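Local structure of acyl-coenzyme A oxidase acox-1.1 (Caenorhabditis elegans, 5K3H) at residues B[588-591]-B[592-596]; B[509-512]-B[513-516]. The protein catalyses the FAD-dependent desaturation of acyl-CoAs to trans-2-enoyl-CoAs, with release of hydrogen peroxide, in the first step of peroxisomal beta-oxidation. All coordinates share one frame; numbering follows the deposited sequence.

Contact 1. Residues B[588-591]-B[592-596]; sequences MSST and QLDYV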
loop_
_atom_site.group_PDB
_atom_site.type_symbol
_atom_site.label_atom_id
_atom_site.label_comp_id
_atom_site.label_asym_id
_atom_site.label_seq_id
_atom_site.Cartn_x
_atom_site.Cartn_y
_atom_site.Cartn_z
ATOM N N MET B 588 -26.046 -11.895 17.088
ATOM C CA MET B 588 -25.318 -11.314 18.222
ATOM C C MET B 588 -26.009 -10.049 18.728
ATOM O O MET B 588 -26.577 -9.267 17.956
ATOM C CB MET B 588 -23.862 -10.962 17.861
ATOM C CG MET B 588 -22.868 -12.094 18.031
ATOM S SD MET B 588 -21.110 -11.704 17.698
ATOM C CE MET B 588 -20.634 -10.586 19.006
ATOM N N SER B 589 -25.912 -9.833 20.029
ATOM C CA SER B 589 -26.392 -8.610 20.653
ATOM C C SER B 589 -25.251 -7.607 20.804
ATOM O O SER B 589 -24.063 -7.936 20.688
ATOM C CB SER B 589 -26.973 -8.908 22.025
ATOM O OG SER B 589 -25.959 -9.515 22.820
ATOM N N SER B 590 -25.638 -6.363 21.082
ATOM C CA SER B 590 -24.666 -5.332 21.416
ATOM C C SER B 590 -23.823 -5.743 22.621
ATOM O O SER B 590 -22.621 -5.458 22.677
ATOM C CB SER B 590 -25.391 -4.012 21.675
ATOM O OG SER B 590 -24.472 -2.985 22.018
ATOM N N THR B 591 -24.447 -6.378 23.616
ATOM C CA THR B 591 -23.710 -6.835 24.791
ATOM C C THR B 591 -22.640 -7.861 24.433
ATOM O O THR B 591 -21.515 -7.792 24.934
ATOM C CB THR B 591 -24.680 -7.414 25.814
ATOM O OG1 THR B 591 -25.418 -6.343 26.401
ATOM C CG2 THR B 591 -23.924 -8.138 26.905
ATOM N N GLN B 592 -22.971 -8.826 23.582
ATOM C CA GLN B 592 -21.968 -9.790 23.147
ATOM C C GLN B 592 -20.866 -9.128 22.339
ATOM O O GLN B 592 -19.711 -9.545 22.417
ATOM C CB GLN B 592 -22.623 -10.888 22.314
ATOM C CG GLN B 592 -23.392 -11.900 23.120
ATOM C CD GLN B 592 -24.140 -12.856 22.239
ATOM O OE1 GLN B 592 -24.893 -12.432 21.353
ATOM N NE2 GLN B 592 -23.972 -14.154 22.482
ATOM N N LEU B 593 -21.196 -8.103 21.559
ATOM C CA LEU B 593 -20.161 -7.402 20.817
ATOM C C LEU B 593 -19.270 -6.608 21.752
ATOM O O LEU B 593 -18.076 -6.466 21.491
ATOM C CB LEU B 593 -20.783 -6.501 19.746
ATOM C CG LEU B 593 -19.883 -6.125 18.563
ATOM C CD1 LEU B 593 -19.398 -7.363 17.775
ATOM C CD2 LEU B 593 -20.572 -5.091 17.637
ATOM N N ASP B 594 -19.830 -6.072 22.839
ATOM C CA ASP B 594 -19.006 -5.422 23.854
ATOM C C ASP B 594 -18.092 -6.420 24.555
ATOM O O ASP B 594 -16.967 -6.080 24.928
ATOM C CB ASP B 594 -19.903 -4.714 24.867
ATOM C CG ASP B 594 -20.538 -3.447 24.302
ATOM O OD1 ASP B 594 -20.004 -2.897 23.296
ATOM O OD2 ASP B 594 -21.565 -2.999 24.879
ATOM N N TYR B 595 -18.562 -7.648 24.772
ATOM C CA TYR B 595 -17.682 -8.690 25.292
ATOM C C TYR B 595 -16.519 -8.920 24.346
ATOM O O TYR B 595 -15.367 -9.016 24.775
ATOM C CB TYR B 595 -18.470 -9.986 25.511
ATOM C CG TYR B 595 -17.641 -11.218 25.892
ATOM C CD1 TYR B 595 -17.390 -11.544 27.221
ATOM C CD2 TYR B 595 -17.138 -12.072 24.912
ATOM C CE1 TYR B 595 -16.646 -12.669 27.561
ATOM C CE2 TYR B 595 -16.394 -13.199 25.246
ATOM C CZ TYR B 595 -16.147 -13.494 26.567
ATOM O OH TYR B 595 -15.403 -14.626 26.874
ATOM N N VAL B 596 -16.803 -8.961 23.042
ATOM C CA VAL B 596 -15.775 -9.244 22.049
ATOM C C VAL B 596 -14.713 -8.150 22.065
ATOM O O VAL B 596 -13.516 -8.438 21.980
ATOM C CB VAL B 596 -16.418 -9.407 20.655
ATOM C CG1 VAL B 596 -15.350 -9.529 19.581
ATOM C CG2 VAL B 596 -17.323 -10.632 20.629
#
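Gln592 runs its side chain back, extended beyond CG, past the start of its own helix until the amide meets the backbone N of Ser589. Its OE1 receives the Ser589 N-H at 3.1 Å, in the carbonyl plane and on a lone pair, with an N-H...O angle of 161°. The hydroxyl of Ser589 returns the bond: OG accepts the Gln592 N-H at 3.2 Å, nearly straight. With chi1 at 59°, OG lies between its own N and carbonyl carbon, turned to the first turn of the helix. A weak bond from Ser589 OG to Gln592 OE1 adds to the pair. The other end of the amide, NE2, is held by the backbone oxygens of Ser478 and Ile480, so both ends of this buried group have partners and its rotation is fixed.

Together the two reciprocal bonds make a capping box, with Ser589 as N-cap of helix 590-616 in the C-terminal helical region of the oxidase. Behind it the ordinary i to i+4 ladder begins, Leu593 N bonding to Ser589 O at 3.0 Å.

Met588, the residue before the cap, lays its side chain obliquely across that of Gln592. Its chain bends at chi3 (68°), which turns CE in against the backbone N of Leu593. There the methyl lies 3.7 Å from Leu593 CD1 and equally close to Val596 CG2, and the apolar patch continues onto Leu575 of helix 557-577. On another side of the helix, Asp594 forms salt bridges through its OD1 to Arg597 and to Lys505 of the second subunit. Ser590 OG likewise bonds across the dimer, to Glu584 of the second subunit.

Contact 2. Residues B[509-512]-B[513-516]; sequences KFFG and LMEN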
loop_
_atom_site.group_PDB
_atom_site.type_symbol
_atom_site.label_atom_id
_atom_site.label_comp_id
_atom_site.label_asym_id
_atom_site.label_seq_id
_atom_site.Cartn_x
_atom_site.Cartn_y
_atom_site.Cartn_z
ATOM N N LYS B 509 -30.214 -14.120 -3.940
ATOM C CA LYS B 509 -30.282 -12.914 -4.768
ATOM C C LYS B 509 -30.076 -13.268 -6.239
ATOM O O LYS B 509 -30.814 -12.804 -7.116
ATOM C CB LYS B 509 -29.252 -11.879 -4.312
ATOM C CG LYS B 509 -29.236 -10.642 -5.215
ATOM C CD LYS B 509 -28.141 -9.638 -4.833
ATOM C CE LYS B 509 -28.265 -8.353 -5.663
ATOM N NZ LYS B 509 -27.271 -7.316 -5.235
ATOM N N PHE B 510 -29.063 -14.091 -6.517
ATOM C CA PHE B 510 -28.812 -14.575 -7.870
ATOM C C PHE B 510 -30.001 -15.391 -8.387
ATOM O O PHE B 510 -30.542 -15.107 -9.462
ATOM C CB PHE B 510 -27.509 -15.387 -7.856
ATOM C CG PHE B 510 -27.203 -16.102 -9.132
ATOM C CD1 PHE B 510 -27.150 -15.420 -10.339
ATOM C CD2 PHE B 510 -26.940 -17.458 -9.122
ATOM C CE1 PHE B 510 -26.845 -16.088 -11.515
ATOM C CE2 PHE B 510 -26.643 -18.123 -10.282
ATOM C CZ PHE B 510 -26.598 -17.441 -11.480
ATOM N N PHE B 511 -30.425 -16.407 -7.626
ATOM C CA PHE B 511 -31.582 -17.205 -8.019
ATOM C C PHE B 511 -32.818 -16.333 -8.207
ATOM O O PHE B 511 -33.554 -16.490 -9.188
ATOM C CB PHE B 511 -31.887 -18.263 -6.961
ATOM C CG PHE B 511 -30.772 -19.246 -6.709
ATOM C CD1 PHE B 511 -29.920 -19.643 -7.725
ATOM C CD2 PHE B 511 -30.580 -19.770 -5.428
ATOM C CE1 PHE B 511 -28.897 -20.555 -7.473
ATOM C CE2 PHE B 511 -29.564 -20.677 -5.168
ATOM C CZ PHE B 511 -28.719 -21.074 -6.195
ATOM N N GLY B 512 -33.054 -15.389 -7.292
ATOM C CA GLY B 512 -34.276 -14.605 -7.371
ATOM C C GLY B 512 -34.377 -13.777 -8.635
ATOM O O GLY B 512 -35.444 -13.690 -9.239
ATOM N N LEU B 513 -33.267 -13.157 -9.052
ATOM C CA LEU B 513 -33.257 -12.342 -10.267
ATOM C C LEU B 513 -33.532 -13.183 -11.508
ATOM O O LEU B 513 -34.204 -12.722 -12.439
ATOM C CB LEU B 513 -31.923 -11.603 -10.411
ATOM C CG LEU B 513 -31.735 -10.417 -9.461
ATOM C CD1 LEU B 513 -30.275 -9.973 -9.443
ATOM C CD2 LEU B 513 -32.628 -9.272 -9.822
ATOM N N MET B 514 -33.022 -14.414 -11.551
ATOM C CA MET B 514 -33.354 -15.276 -12.676
ATOM C C MET B 514 -34.836 -15.644 -12.658
ATOM O O MET B 514 -35.519 -15.573 -13.690
ATOM C CB MET B 514 -32.476 -16.532 -12.668
ATOM C CG MET B 514 -31.006 -16.296 -13.017
ATOM S SD MET B 514 -30.152 -17.852 -13.336
ATOM C CE MET B 514 -30.057 -18.544 -11.695
ATOM N N GLU B 515 -35.356 -16.010 -11.480
ATOM C CA GLU B 515 -36.774 -16.335 -11.334
ATOM C C GLU B 515 -37.673 -15.195 -11.802
ATOM O O GLU B 515 -38.821 -15.439 -12.191
ATOM C CB GLU B 515 -37.085 -16.698 -9.876
ATOM C CG GLU B 515 -36.602 -18.116 -9.477
ATOM C CD GLU B 515 -36.507 -18.318 -7.967
ATOM O OE1 GLU B 515 -37.167 -17.554 -7.212
ATOM O OE2 GLU B 515 -35.771 -19.251 -7.543
ATOM N N ASN B 516 -37.192 -13.952 -11.749
ATOM C CA ASN B 516 -37.924 -12.824 -12.309
ATOM C C ASN B 516 -37.505 -12.514 -13.743
ATOM O O ASN B 516 -37.766 -11.411 -14.237
ATOM C CB ASN B 516 -37.769 -11.580 -11.433
ATOM C CG ASN B 516 -38.443 -11.747 -10.096
ATOM O OD1 ASN B 516 -39.023 -12.808 -9.817
ATOM N ND2 ASN B 516 -38.400 -10.706 -9.264
#
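Met514 reaches back one turn to Phe510 in a Met-aromatic contact, at the C-terminal end of helix 489-515 in the helical C-terminal part of the oxidase. The methyl does most of the touching: CE sits over one face of the Phe510 ring, 3.9 Å from its centroid and 22° off the normal, a CH-pi contact shifted toward the CZ-CE2 side. The sulfur follows at a slant, SD being 4.6 Å from the same centroid. A bend at chi3 (-71°) brings CE in over the ring.

The same methyl also has an apolar contact with Phe511, this time at the edge of the ring and near its plane, with CE 4.1 Å from CD1. One methyl thus meets the face of the first ring and the edge of the second. Phe510 is buried, and its ring packs edge-to-face with Trp524; both phenylalanines lean on Val449 of helix 437-456, and Met514 also touches Arg520 and Ala523 of helix 520-553. Apolar Leu513 lies with its CG against the backbone of the preceding turn, 3.5 Å from Lys509 O.

Backbone bonds carry the last turn. Leu513 N donates to Lys509 O at 3.1 Å, and Glu515 N to Phe511 O at 3.0 Å, whereas the bond between them, Met514 N to Phe510 O, is weak. Asn516, the first residue to leave helical angles, still bonds through its N to Gly512 O, more bent at 138°.

Charged side chains lie around this turn. Lys509 stretches out fully extended, its NZ bonding to Lys526 O on helix 520-553, and it packs on Tyr601 of the second subunit. Exposed Glu515 runs back, extended beyond CG, alongside Phe511, placing OE2 4.0 Å from Phe511 CB.

Contact 1 opens a helix and contact 2 ends one: 588-596 covers the start of helix 590-616, while 509-516 takes in the last two turns of helix 489-515 and the residue after it. Both belong to the C-terminal helical region of the oxidase, yet they do not touch, their nearest atoms being about 22 Å apart. Contact 1 is partly buried and relies on side-chain capping of backbone N-H groups, with dimer partners at its polar flank. Contact 2 lies at the surface, where regular backbone bonding is joined by sulfur and methyl packing on aromatic rings. A methionine serves each: one methyl meets aliphatic side chains, the other phenylalanine rings.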